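Local coordinates for restriction endonuclease (Mycobacterium sp., PDB 4F0Q), which cleaves DNA in response to cytosine methylation, working as a tetramer whose subunits each pair an N-terminal PUA-clan domain with a PDDEXK-family nuclease region, at residues Pro20-Phe24 against Trp50-Pro54; Val25-Tyr31 against Gly174-Gly180; Arg82-Ile87 against Leu134-Ala138. All coordinates share one frame; numbering follows the deposited sequence.

Interaction 1. Residues Pro20-Phe24 against Trp50-Pro54; sequences PRLVF and WLTSP
The carbonyl oxygen of Leu51, close to the C-terminal end of helix 48-52, is gripped by the guanidinium of Arg21. The main bond runs from Arg21 NE to Leu51 O at 2.9 Å and is fairly straight (162° at the hydrogen), with the oxygen close to the guanidinium plane. A second, weak bond from Arg21 NH2 reaches the same oxygen at 3.4 Å. The group gets there because Arg21 CG stands between the backbone N and the carbonyl carbon (chi1 49°) and the chain then runs extended to NE. Pro54, beyond the helix end, lies over one face of the guanidinium, with Pro54 CD 3.4 Å from Arg21 NH2, while the methylene Arg21 CD comes within 4.2 Å of Trp50 CH2. The apolar part is small: Leu51 CD2 lies 3.8 Å from Val23 CB, two residues along from Arg21. Arg21 NH2 has a stronger partner in the salt bridge to Asp225, so the buried guanidinium lies between a carboxylate and the carbonyl groups of a helix end, both of which probably favour its charge. Val16 of helix 6-17 packs on both Arg21 and Pro54, and Val23 bonds through its backbone to Val219, which joins strand 22-24 to strand 218-220.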
ATOM      1  N   PRO A  20     -13.728   6.695  44.141  1.00 25.64           N
ATOM      2  CA  PRO A  20     -12.924   6.382  42.954  1.00 25.97           C
ATOM      3  C   PRO A  20     -11.447   6.699  43.161  1.00 25.80           C
ATOM      4  O   PRO A  20     -11.116   7.758  43.694  1.00 30.41           O
ATOM      5  CB  PRO A  20     -13.502   7.317  41.879  1.00 22.86           C
ATOM      6  CG  PRO A  20     -14.799   7.824  42.434  1.00 22.19           C
ATOM      7  CD  PRO A  20     -14.613   7.847  43.912  1.00 24.53           C
ATOM      8  N   ARG A  21     -10.573   5.787  42.747  1.00 22.60           N
ATOM      9  CA  ARG A  21      -9.137   6.045  42.771  1.00 24.28           C
ATOM     10  C   ARG A  21      -8.518   5.822  41.390  1.00 22.51           C
ATOM     11  O   ARG A  21      -8.114   4.714  41.036  1.00 22.76           O
ATOM     12  CB  ARG A  21      -8.435   5.216  43.855  1.00 25.76           C
ATOM     13  CG  ARG A  21      -8.784   3.739  43.870  1.00 23.68           C
ATOM     14  CD  ARG A  21      -8.053   3.024  44.994  1.00 21.63           C
ATOM     15  NE  ARG A  21      -7.907   1.597  44.728  1.00 20.79           N
ATOM     16  CZ  ARG A  21      -8.833   0.685  45.004  1.00 19.53           C
ATOM     17  NH1 ARG A  21      -9.982   1.047  45.556  1.00 19.02           N
ATOM     18  NH2 ARG A  21      -8.607  -0.591  44.725  1.00 23.36           N
ATOM     19  N   LEU A  22      -8.454   6.898  40.613  1.00 22.01           N
ATOM     20  CA  LEU A  22      -8.035   6.824  39.220  1.00 21.13           C
ATOM     21  C   LEU A  22      -6.520   6.811  39.066  1.00 20.55           C
ATOM     22  O   LEU A  22      -5.830   7.717  39.533  1.00 21.93           O
ATOM     23  CB  LEU A  22      -8.613   8.002  38.435  1.00 18.95           C
ATOM     24  CG  LEU A  22     -10.119   8.240  38.559  1.00 21.91           C
ATOM     25  CD1 LEU A  22     -10.535   9.447  37.733  1.00 15.76           C
ATOM     26  CD2 LEU A  22     -10.897   7.004  38.141  1.00 17.01           C
ATOM     27  N   VAL A  23      -6.007   5.780  38.403  1.00 21.52           N
ATOM     28  CA  VAL A  23      -4.597   5.741  38.039  1.00 15.84           C
ATOM     29  C   VAL A  23      -4.461   5.997  36.540  1.00 16.94           C
ATOM     30  O   VAL A  23      -5.148   5.377  35.730  1.00 16.90           O
ATOM     31  CB  VAL A  23      -3.928   4.405  38.438  1.00 15.57           C
ATOM     32  CG1 VAL A  23      -4.705   3.221  37.888  1.00 16.68           C
ATOM     33  CG2 VAL A  23      -2.478   4.369  37.971  1.00 14.97           C
ATOM     34  N   PHE A  24      -3.589   6.930  36.176  1.00 19.76           N
ATOM     35  CA  PHE A  24      -3.438   7.319  34.780  1.00 17.99           C
ATOM     36  C   PHE A  24      -2.198   6.700  34.148  1.00 15.31           C
ATOM     37  O   PHE A  24      -1.262   6.314  34.846  1.00 19.18           O
ATOM     38  CB  PHE A  24      -3.397   8.843  34.649  1.00 17.20           C
ATOM     39  CG  PHE A  24      -4.646   9.522  35.127  1.00 17.85           C
ATOM     40  CD1 PHE A  24      -5.711   9.728  34.265  1.00 17.70           C
ATOM     41  CD2 PHE A  24      -4.759   9.951  36.439  1.00 17.07           C
ATOM     42  CE1 PHE A  24      -6.864  10.351  34.703  1.00 18.50           C
ATOM     43  CE2 PHE A  24      -5.910  10.574  36.883  1.00 17.17           C
ATOM     44  CZ  PHE A  24      -6.963  10.775  36.013  1.00 19.74           C
ATOM     45  N   TRP A  50      -1.434   0.186  48.244  1.00 22.61           N
ATOM     46  CA  TRP A  50      -2.687   0.833  48.609  1.00 23.46           C
ATOM     47  C   TRP A  50      -3.584   0.982  47.388  1.00 22.41           C
ATOM     48  O   TRP A  50      -4.792   0.762  47.462  1.00 24.86           O
ATOM     49  CB  TRP A  50      -2.446   2.205  49.234  1.00 21.97           C
ATOM     50  CG  TRP A  50      -3.709   2.994  49.366  1.00 22.22           C
ATOM     51  CD1 TRP A  50      -4.616   2.924  50.381  1.00 20.41           C
ATOM     52  CD2 TRP A  50      -4.219   3.957  48.436  1.00 24.35           C
ATOM     53  NE1 TRP A  50      -5.656   3.790  50.146  1.00 26.65           N
ATOM     54  CE2 TRP A  50      -5.438   4.435  48.957  1.00 26.83           C
ATOM     55  CE3 TRP A  50      -3.764   4.463  47.214  1.00 22.20           C
ATOM     56  CZ2 TRP A  50      -6.204   5.397  48.303  1.00 22.85           C
ATOM     57  CZ3 TRP A  50      -4.527   5.417  46.564  1.00 23.17           C
ATOM     58  CH2 TRP A  50      -5.733   5.874  47.110  1.00 26.81           C
ATOM     59  N   LEU A  51      -2.982   1.365  46.267  1.00 20.32           N
ATOM     60  CA  LEU A  51      -3.727   1.598  45.037  1.00 18.95           C
ATOM     61  C   LEU A  51      -4.328   0.304  44.495  1.00 18.18           C
ATOM     62  O   LEU A  51      -5.443   0.299  43.976  1.00 20.87           O
ATOM     63  CB  LEU A  51      -2.820   2.246  43.986  1.00 21.78           C
ATOM     64  CG  LEU A  51      -3.456   2.649  42.654  1.00 22.87           C
ATOM     65  CD1 LEU A  51      -4.584   3.649  42.872  1.00 22.78           C
ATOM     66  CD2 LEU A  51      -2.405   3.218  41.714  1.00 17.64           C
ATOM     67  N   THR A  52      -3.589  -0.791  44.629  1.00 17.93           N
ATOM     68  CA  THR A  52      -4.028  -2.079  44.098  1.00 21.42           C
ATOM     69  C   THR A  52      -4.862  -2.872  45.100  1.00 22.57           C
ATOM     70  O   THR A  52      -5.717  -3.669  44.712  1.00 21.32           O
ATOM     71  CB  THR A  52      -2.834  -2.941  43.648  1.00 18.02           C
ATOM     72  OG1 THR A  52      -1.932  -3.125  44.747  1.00 20.68           O
ATOM     73  CG2 THR A  52      -2.100  -2.268  42.504  1.00 18.35           C
ATOM     74  N   SER A  53      -4.608  -2.657  46.386  1.00 20.94           N
ATOM     75  CA  SER A  53      -5.326  -3.373  47.432  1.00 22.83           C
ATOM     76  C   SER A  53      -5.349  -2.584  48.734  1.00 24.43           C
ATOM     77  O   SER A  53      -4.583  -2.881  49.650  1.00 26.57           O
ATOM     78  CB  SER A  53      -4.690  -4.742  47.672  1.00 20.37           C
ATOM     79  OG  SER A  53      -5.377  -5.449  48.688  1.00 24.28           O
ATOM     80  N   PRO A  54      -6.239  -1.583  48.824  1.00 23.51           N
ATOM     81  CA  PRO A  54      -6.330  -0.714  50.004  1.00 24.48           C
ATOM     82  C   PRO A  54      -6.655  -1.495  51.274  1.00 29.35           C
ATOM     83  O   PRO A  54      -7.359  -2.503  51.214  1.00 34.60           O
ATOM     84  CB  PRO A  54      -7.478   0.238  49.649  1.00 25.63           C
ATOM     85  CG  PRO A  54      -8.270  -0.486  48.617  1.00 24.75           C
ATOM     86  CD  PRO A  54      -7.273  -1.268  47.826  1.00 21.21           C
TER

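Interaction 2. Residues Val25-Tyr31 against Gly174-Gly180; sequences VGDELRY and GHVEFCG
Leu29 and Val176 form a hydrogen-bonded antiparallel pair, and the two bonds between their backbones, Leu29 N to Val176 O and Val176 N to Leu29 O, are each 2.9 Å long. The side of the sheet that carries these two residues is the tightly packed one. Leu29 CB lies 4.2 Å from Val176 CG2, the same methyl is touched by Tyr31 CB, and Val46 of the adjoining strand packs on Leu29. Near the other end of the pairing the ring of Phe178 turns its edge to the backbone N of Val25. The side bearing Glu28, Arg30 and Glu177 is looser and partly open to solvent. Here the carboxylates of Glu28 and Glu177 stay apart; Glu177 OE2 makes a salt bridge to Arg160, while Glu177 CG rests 3.7 Å from Gly26 CA. His175 is the buried member of this side: Arg30 CD sits over one face of its ring, 3.9 Å from the centroid, in a CH-pi contact. Arg30 reaches it with CG anti to the backbone N (chi1 174°) and a bend at chi2. Arg30 NE makes a salt bridge to Asp43, and Arg30 NH1 donates to Gly174 O at 2.9 Å, in the carbonyl plane and on a lone pair, though the bond is bent and the oxygen tilted from the guanidinium plane. Tyr31 N donates to that oxygen as well, from above the plane. Where the pairing slips by a residue, Gly26 N bonds to Phe178 O and Phe178 N to Asp27 O; with Gly26 at phi/psi 109°/-4° this is a G1 beta bulge. The whole is a bulged antiparallel ladder, linking strand 28-30 to the long strand 175-193 in the large mixed sheet of the N-terminal PUA-clan region.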
ATOM      1  N   VAL A  25      -2.203   6.601  32.824  1.00 17.65           N
ATOM      2  CA  VAL A  25      -1.069   6.040  32.100  1.00 18.71           C
ATOM      3  C   VAL A  25       0.157   6.932  32.253  1.00 17.51           C
ATOM      4  O   VAL A  25       0.157   8.084  31.818  1.00 20.35           O
ATOM      5  CB  VAL A  25      -1.384   5.857  30.605  1.00 14.09           C
ATOM      6  CG1 VAL A  25      -0.172   5.300  29.875  1.00 16.75           C
ATOM      7  CG2 VAL A  25      -2.585   4.943  30.426  1.00 13.39           C
ATOM      8  N   GLY A  26       1.198   6.395  32.881  1.00 16.26           N
ATOM      9  CA  GLY A  26       2.419   7.143  33.107  1.00 16.40           C
ATOM     10  C   GLY A  26       2.612   7.506  34.566  1.00 18.29           C
ATOM     11  O   GLY A  26       3.640   8.072  34.939  1.00 18.58           O
ATOM     12  N   ASP A  27       1.620   7.180  35.390  1.00 19.23           N
ATOM     13  CA  ASP A  27       1.687   7.451  36.824  1.00 16.53           C
ATOM     14  C   ASP A  27       2.863   6.734  37.473  1.00 14.58           C
ATOM     15  O   ASP A  27       3.035   5.526  37.310  1.00 13.32           O
ATOM     16  CB  ASP A  27       0.382   7.052  37.517  1.00 13.24           C
ATOM     17  CG  ASP A  27      -0.722   8.073  37.318  1.00 18.41           C
ATOM     18  OD1 ASP A  27      -0.614   8.897  36.386  1.00 21.57           O
ATOM     19  OD2 ASP A  27      -1.703   8.049  38.093  1.00 16.14           O
ATOM     20  N   GLU A  28       3.672   7.493  38.205  1.00 14.52           N
ATOM     21  CA  GLU A  28       4.840   6.947  38.881  1.00 17.81           C
ATOM     22  C   GLU A  28       4.488   6.500  40.293  1.00 17.58           C
ATOM     23  O   GLU A  28       4.181   7.320  41.159  1.00 17.40           O
ATOM     24  CB  GLU A  28       5.969   7.979  38.907  1.00 20.37           C
ATOM     25  CG  GLU A  28       6.493   8.340  37.526  1.00 24.70           C
ATOM     26  CD  GLU A  28       7.484   9.486  37.554  1.00 25.91           C
ATOM     27  OE1 GLU A  28       7.429  10.299  38.499  1.00 25.27           O
ATOM     28  OE2 GLU A  28       8.321   9.569  36.629  1.00 27.66           O
ATOM     29  N   LEU A  29       4.536   5.192  40.516  1.00 17.31           N
ATOM     30  CA  LEU A  29       4.128   4.610  41.784  1.00 15.54           C
ATOM     31  C   LEU A  29       5.324   4.057  42.548  1.00 21.50           C
ATOM     32  O   LEU A  29       6.252   3.509  41.955  1.00 20.51           O
ATOM     33  CB  LEU A  29       3.109   3.497  41.542  1.00 15.42           C
ATOM     34  CG  LEU A  29       1.956   3.834  40.594  1.00 14.82           C
ATOM     35  CD1 LEU A  29       1.110   2.603  40.316  1.00 13.35           C
ATOM     36  CD2 LEU A  29       1.102   4.959  41.159  1.00 13.58           C
ATOM     37  N   ARG A  30       5.297   4.208  43.868  1.00 20.94           N
ATOM     38  CA  ARG A  30       6.332   3.646  44.725  1.00 20.59           C
ATOM     39  C   ARG A  30       6.012   2.190  45.028  1.00 19.44           C
ATOM     40  O   ARG A  30       4.936   1.881  45.540  1.00 20.26           O
ATOM     41  CB  ARG A  30       6.427   4.441  46.029  1.00 21.61           C
ATOM     42  CG  ARG A  30       7.380   3.855  47.056  1.00 21.41           C
ATOM     43  CD  ARG A  30       8.831   4.017  46.637  1.00 22.40           C
ATOM     44  NE  ARG A  30       9.750   3.556  47.675  1.00 21.24           N
ATOM     45  CZ  ARG A  30      10.266   2.333  47.729  1.00 24.37           C
ATOM     46  NH1 ARG A  30       9.962   1.439  46.800  1.00 22.88           N
ATOM     47  NH2 ARG A  30      11.089   2.003  48.714  1.00 30.12           N
ATOM     48  N   TYR A  31       6.939   1.293  44.708  1.00 19.96           N
ATOM     49  CA  TYR A  31       6.733  -0.125  44.984  1.00 21.66           C
ATOM     50  C   TYR A  31       7.719  -0.677  46.006  1.00 22.18           C
ATOM     51  O   TYR A  31       8.923  -0.729  45.761  1.00 25.12           O
ATOM     52  CB  TYR A  31       6.797  -0.961  43.703  1.00 23.45           C
ATOM     53  CG  TYR A  31       6.531  -2.431  43.947  1.00 19.96           C
ATOM     54  CD1 TYR A  31       5.236  -2.899  44.123  1.00 17.99           C
ATOM     55  CD2 TYR A  31       7.573  -3.347  44.012  1.00 24.27           C
ATOM     56  CE1 TYR A  31       4.984  -4.236  44.353  1.00 17.82           C
ATOM     57  CE2 TYR A  31       7.330  -4.690  44.242  1.00 23.41           C
ATOM     58  CZ  TYR A  31       6.032  -5.129  44.411  1.00 23.70           C
ATOM     59  OH  TYR A  31       5.779  -6.462  44.639  1.00 23.69           O
ATOM     60  N   GLY A 174      12.926   1.189  42.851  1.00 16.83           N
ATOM     61  CA  GLY A 174      11.849   1.320  43.815  1.00 19.35           C
ATOM     62  C   GLY A 174      10.567   1.927  43.279  1.00 19.09           C
ATOM     63  O   GLY A 174       9.656   2.230  44.047  1.00 22.79           O
ATOM     64  N   HIS A 175      10.485   2.105  41.963  1.00 19.74           N
ATOM     65  CA  HIS A 175       9.307   2.723  41.363  1.00 19.39           C
ATOM     66  C   HIS A 175       8.861   2.034  40.075  1.00 21.81           C
ATOM     67  O   HIS A 175       9.685   1.612  39.266  1.00 20.58           O
ATOM     68  CB  HIS A 175       9.552   4.210  41.095  1.00 20.97           C
ATOM     69  CG  HIS A 175       9.817   5.014  42.330  1.00 20.53           C
ATOM     70  ND1 HIS A 175      11.036   5.013  42.973  1.00 24.28           N
ATOM     71  CD2 HIS A 175       9.019   5.846  43.040  1.00 19.76           C
ATOM     72  CE1 HIS A 175      10.978   5.809  44.026  1.00 23.50           C
ATOM     73  NE2 HIS A 175       9.765   6.328  44.089  1.00 21.55           N
ATOM     74  N   VAL A 176       7.548   1.931  39.895  1.00 20.74           N
ATOM     75  CA  VAL A 176       6.981   1.365  38.679  1.00 21.16           C
ATOM     76  C   VAL A 176       6.007   2.334  38.016  1.00 20.72           C
ATOM     77  O   VAL A 176       5.304   3.086  38.688  1.00 19.23           O
ATOM     78  CB  VAL A 176       6.269   0.020  38.944  1.00 22.08           C
ATOM     79  CG1 VAL A 176       7.287  -1.074  39.231  1.00 22.68           C
ATOM     80  CG2 VAL A 176       5.272   0.156  40.089  1.00 19.01           C
ATOM     81  N   GLU A 177       5.977   2.309  36.689  1.00 19.96           N
ATOM     82  CA  GLU A 177       5.102   3.174  35.913  1.00 16.94           C
ATOM     83  C   GLU A 177       3.929   2.377  35.355  1.00 16.02           C
ATOM     84  O   GLU A 177       4.110   1.273  34.837  1.00 15.33           O
ATOM     85  CB  GLU A 177       5.880   3.823  34.768  1.00 18.67           C
ATOM     86  CG  GLU A 177       5.014   4.583  33.780  1.00 21.94           C
ATOM     87  CD  GLU A 177       5.775   5.006  32.539  1.00 22.84           C
ATOM     88  OE1 GLU A 177       7.020   5.083  32.600  1.00 23.79           O
ATOM     89  OE2 GLU A 177       5.129   5.257  31.501  1.00 30.20           O
ATOM     90  N   PHE A 178       2.731   2.944  35.470  1.00 16.73           N
ATOM     91  CA  PHE A 178       1.520   2.319  34.951  1.00 15.61           C
ATOM     92  C   PHE A 178       1.403   2.533  33.445  1.00 17.96           C
ATOM     93  O   PHE A 178       1.548   3.651  32.952  1.00 18.94           O
ATOM     94  CB  PHE A 178       0.289   2.872  35.672  1.00 14.21           C
ATOM     95  CG  PHE A 178      -1.009   2.269  35.214  1.00 17.13           C
ATOM     96  CD1 PHE A 178      -1.288   0.932  35.443  1.00 13.79           C
ATOM     97  CD2 PHE A 178      -1.959   3.046  34.571  1.00 16.07           C
ATOM     98  CE1 PHE A 178      -2.483   0.377  35.027  1.00 14.13           C
ATOM     99  CE2 PHE A 178      -3.157   2.497  34.154  1.00 16.65           C
ATOM    100  CZ  PHE A 178      -3.420   1.161  34.385  1.00 13.67           C
ATOM    101  N   CYS A 179       1.138   1.452  32.718  1.00 17.62           N
ATOM    102  CA  CYS A 179       1.119   1.489  31.260  1.00 15.69           C
ATOM    103  C   CYS A 179      -0.235   1.092  30.677  1.00 15.88           C
ATOM    104  O   CYS A 179      -0.357   0.870  29.473  1.00 15.41           O
ATOM    105  CB  CYS A 179       2.218   0.587  30.691  1.00 17.50           C
ATOM    106  SG  CYS A 179       3.897   1.081  31.146  1.00 19.60           S
ATOM    107  N   GLY A 180      -1.246   1.003  31.533  1.00 15.30           N
ATOM    108  CA  GLY A 180      -2.599   0.731  31.083  1.00 16.53           C
ATOM    109  C   GLY A 180      -3.033  -0.717  31.202  1.00 16.57           C
ATOM    110  O   GLY A 180      -2.262  -1.583  31.620  1.00 16.81           O
TER

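Interaction 3. Residues Arg82-Ile87 against Leu134-Ala138; sequences RALIAI and LLLEA
Ile85 lays its delta methyl against helix 130-142, a case of helix-on-sheet packing in the N-terminal region. Its CD1 lies 3.7 Å from Ala138 CB and touches the backbone at Leu134 O, an oxygen already engaged by Ala138 N one helical turn on. With Ile85 CG1 anti to the carbonyl carbon (chi1 -67°) and the chain extended beyond it, CD1 reaches out from the strand toward the helix. Farther along strand 85-89, Ile87 CD1 grazes Leu135 CD2 at 4.5 Å. At the other end the layer turns partly exposed: the chain of Arg82, bent at chi2 and chi3, brings its guanidinium flat over Leu134 CD2, with that methyl above the centre of one face.

In the next shell, Ile68 of strand 67-69 packs on both Ile85 and Leu135, and Leu156 of the neighbouring strand lies against Ile85 and Ile87. Arg227 hydrogen-bonds to the carbonyls of Arg82 and Ala83 and probably helps hold the loop from which Arg82 reaches out. Glu137 packs on Leu125 of the third subunit, and its carboxylate meets Arg82 only in a long salt bridge: Arg82 NH2 is 3.8 Å from Glu137 OE1, which lies well out of the guanidinium plane.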
ATOM      1  N   ARG A  82     -10.333 -15.410  37.297  1.00 21.92           N
ATOM      2  CA  ARG A  82      -9.070 -14.744  37.580  1.00 21.98           C
ATOM      3  C   ARG A  82      -9.280 -13.234  37.499  1.00 18.52           C
ATOM      4  O   ARG A  82      -9.681 -12.710  36.459  1.00 15.11           O
ATOM      5  CB  ARG A  82      -7.998 -15.183  36.582  1.00 22.53           C
ATOM      6  CG  ARG A  82      -6.580 -14.814  36.983  1.00 22.23           C
ATOM      7  CD  ARG A  82      -6.042 -15.755  38.050  1.00 29.01           C
ATOM      8  NE  ARG A  82      -6.011 -17.141  37.587  1.00 27.48           N
ATOM      9  CZ  ARG A  82      -5.459 -18.142  38.262  1.00 30.20           C
ATOM     10  NH1 ARG A  82      -4.882 -17.915  39.435  1.00 36.42           N
ATOM     11  NH2 ARG A  82      -5.478 -19.372  37.764  1.00 27.42           N
ATOM     12  N   ALA A  83      -9.016 -12.543  38.604  1.00 22.09           N
ATOM     13  CA  ALA A  83      -9.271 -11.108  38.702  1.00 14.04           C
ATOM     14  C   ALA A  83      -8.478 -10.293  37.683  1.00 14.50           C
ATOM     15  O   ALA A  83      -9.049  -9.502  36.931  1.00 14.55           O
ATOM     16  CB  ALA A  83      -8.981 -10.617  40.112  1.00 16.17           C
ATOM     17  N   LEU A  84      -7.164 -10.486  37.666  1.00 16.03           N
ATOM     18  CA  LEU A  84      -6.300  -9.751  36.749  1.00 14.68           C
ATOM     19  C   LEU A  84      -4.925 -10.395  36.651  1.00 15.27           C
ATOM     20  O   LEU A  84      -4.589 -11.292  37.424  1.00 19.72           O
ATOM     21  CB  LEU A  84      -6.146  -8.293  37.195  1.00 15.98           C
ATOM     22  CG  LEU A  84      -5.112  -7.973  38.282  1.00 17.58           C
ATOM     23  CD1 LEU A  84      -4.915  -6.470  38.395  1.00 18.67           C
ATOM     24  CD2 LEU A  84      -5.507  -8.556  39.631  1.00 21.95           C
ATOM     25  N   ILE A  85      -4.135  -9.930  35.690  1.00 18.68           N
ATOM     26  CA  ILE A  85      -2.736 -10.319  35.587  1.00 15.87           C
ATOM     27  C   ILE A  85      -1.855  -9.075  35.619  1.00 16.76           C
ATOM     28  O   ILE A  85      -1.936  -8.221  34.737  1.00 22.06           O
ATOM     29  CB  ILE A  85      -2.453 -11.129  34.311  1.00 16.21           C
ATOM     30  CG1 ILE A  85      -3.152 -12.489  34.379  1.00 16.81           C
ATOM     31  CG2 ILE A  85      -0.956 -11.321  34.124  1.00 17.63           C
ATOM     32  CD1 ILE A  85      -2.871 -13.376  33.191  1.00 13.31           C
ATOM     33  N   ALA A  86      -1.023  -8.976  36.651  1.00 19.19           N
ATOM     34  CA  ALA A  86      -0.140  -7.830  36.822  1.00 18.28           C
ATOM     35  C   ALA A  86       1.241  -8.126  36.254  1.00 18.39           C
ATOM     36  O   ALA A  86       1.929  -9.034  36.716  1.00 21.56           O
ATOM     37  CB  ALA A  86      -0.042  -7.455  38.292  1.00 18.11           C
ATOM     38  N   ILE A  87       1.644  -7.353  35.252  1.00 17.59           N
ATOM     39  CA  ILE A  87       2.920  -7.569  34.582  1.00 16.10           C
ATOM     40  C   ILE A  87       3.920  -6.454  34.875  1.00 18.11           C
ATOM     41  O   ILE A  87       3.626  -5.273  34.689  1.00 20.04           O
ATOM     42  CB  ILE A  87       2.734  -7.721  33.057  1.00 17.06           C
ATOM     43  CG1 ILE A  87       2.066  -9.059  32.737  1.00 14.74           C
ATOM     44  CG2 ILE A  87       4.065  -7.615  32.335  1.00 18.22           C
ATOM     45  CD1 ILE A  87       1.739  -9.243  31.273  1.00 21.67           C
ATOM     46  N   LEU A 134      -0.116 -18.885  32.964  1.00 14.25           N
ATOM     47  CA  LEU A 134      -1.083 -17.825  33.237  1.00 14.94           C
ATOM     48  C   LEU A 134      -1.455 -17.075  31.960  1.00 13.70           C
ATOM     49  O   LEU A 134      -2.617 -16.722  31.750  1.00 14.07           O
ATOM     50  CB  LEU A 134      -0.534 -16.847  34.278  1.00 15.14           C
ATOM     51  CG  LEU A 134      -0.330 -17.381  35.696  1.00 16.60           C
ATOM     52  CD1 LEU A 134       0.329 -16.327  36.571  1.00 19.01           C
ATOM     53  CD2 LEU A 134      -1.652 -17.828  36.298  1.00 17.69           C
ATOM     54  N   LEU A 135      -0.461 -16.840  31.109  1.00 16.90           N
ATOM     55  CA  LEU A 135      -0.674 -16.126  29.854  1.00 16.43           C
ATOM     56  C   LEU A 135      -1.519 -16.930  28.870  1.00 14.28           C
ATOM     57  O   LEU A 135      -2.304 -16.362  28.117  1.00 13.38           O
ATOM     58  CB  LEU A 135       0.661 -15.740  29.214  1.00 17.98           C
ATOM     59  CG  LEU A 135       1.511 -14.701  29.949  1.00 14.21           C
ATOM     60  CD1 LEU A 135       2.734 -14.333  29.122  1.00 16.28           C
ATOM     61  CD2 LEU A 135       0.692 -13.465  30.282  1.00 12.19           C
ATOM     62  N   LEU A 136      -1.348 -18.249  28.871  1.00 14.81           N
ATOM     63  CA  LEU A 136      -2.148 -19.124  28.018  1.00 13.86           C
ATOM     64  C   LEU A 136      -3.578 -19.226  28.541  1.00 14.36           C
ATOM     65  O   LEU A 136      -4.547 -19.116  27.775  1.00 18.94           O
ATOM     66  CB  LEU A 136      -1.514 -20.514  27.925  1.00 14.01           C
ATOM     67  CG  LEU A 136      -0.251 -20.635  27.067  1.00 13.38           C
ATOM     68  CD1 LEU A 136       0.420 -21.983  27.273  1.00 14.81           C
ATOM     69  CD2 LEU A 136      -0.584 -20.426  25.599  1.00 16.83           C
ATOM     70  N   GLU A 137      -3.701 -19.428  29.851  1.00 15.96           N
ATOM     71  CA  GLU A 137      -5.006 -19.495  30.501  1.00 15.88           C
ATOM     72  C   GLU A 137      -5.789 -18.201  30.303  1.00 16.48           C
ATOM     73  O   GLU A 137      -7.016 -18.216  30.207  1.00 14.85           O
ATOM     74  CB  GLU A 137      -4.853 -19.803  31.991  1.00 14.70           C
ATOM     75  CG  GLU A 137      -4.454 -21.241  32.288  1.00 16.73           C
ATOM     76  CD  GLU A 137      -4.198 -21.488  33.761  1.00 19.92           C
ATOM     77  OE1 GLU A 137      -3.993 -20.504  34.504  1.00 20.63           O
ATOM     78  OE2 GLU A 137      -4.206 -22.665  34.179  1.00 26.30           O
ATOM     79  N   ALA A 138      -5.071 -17.084  30.237  1.00 15.05           N
ATOM     80  CA  ALA A 138      -5.692 -15.798  29.943  1.00 14.83           C
ATOM     81  C   ALA A 138      -6.035 -15.695  28.461  1.00 13.15           C
ATOM     82  O   ALA A 138      -7.081 -15.166  28.096  1.00 14.36           O
ATOM     83  CB  ALA A 138      -4.779 -14.659  30.356  1.00 13.39           C
TER

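Interactions 1 and 2 adjoin: strands 22-24 and 28-30 follow each other in the chain, and Val23 and Leu51 of the first contact pack on Phe178 and Leu29 of the second. Interaction 3 touches neither, its centre about 19 Å from each of theirs, yet its strand 85-89 belongs to the same mixed sheet as interaction 2. The chemistry changes with place. Interaction 1 is the most buried and turns on one arginine at a helix end; interaction 2 is partly buried and rests on backbone bonds; interaction 3, also partly buried, is mainly apolar, with a long charge pair toward its more open side.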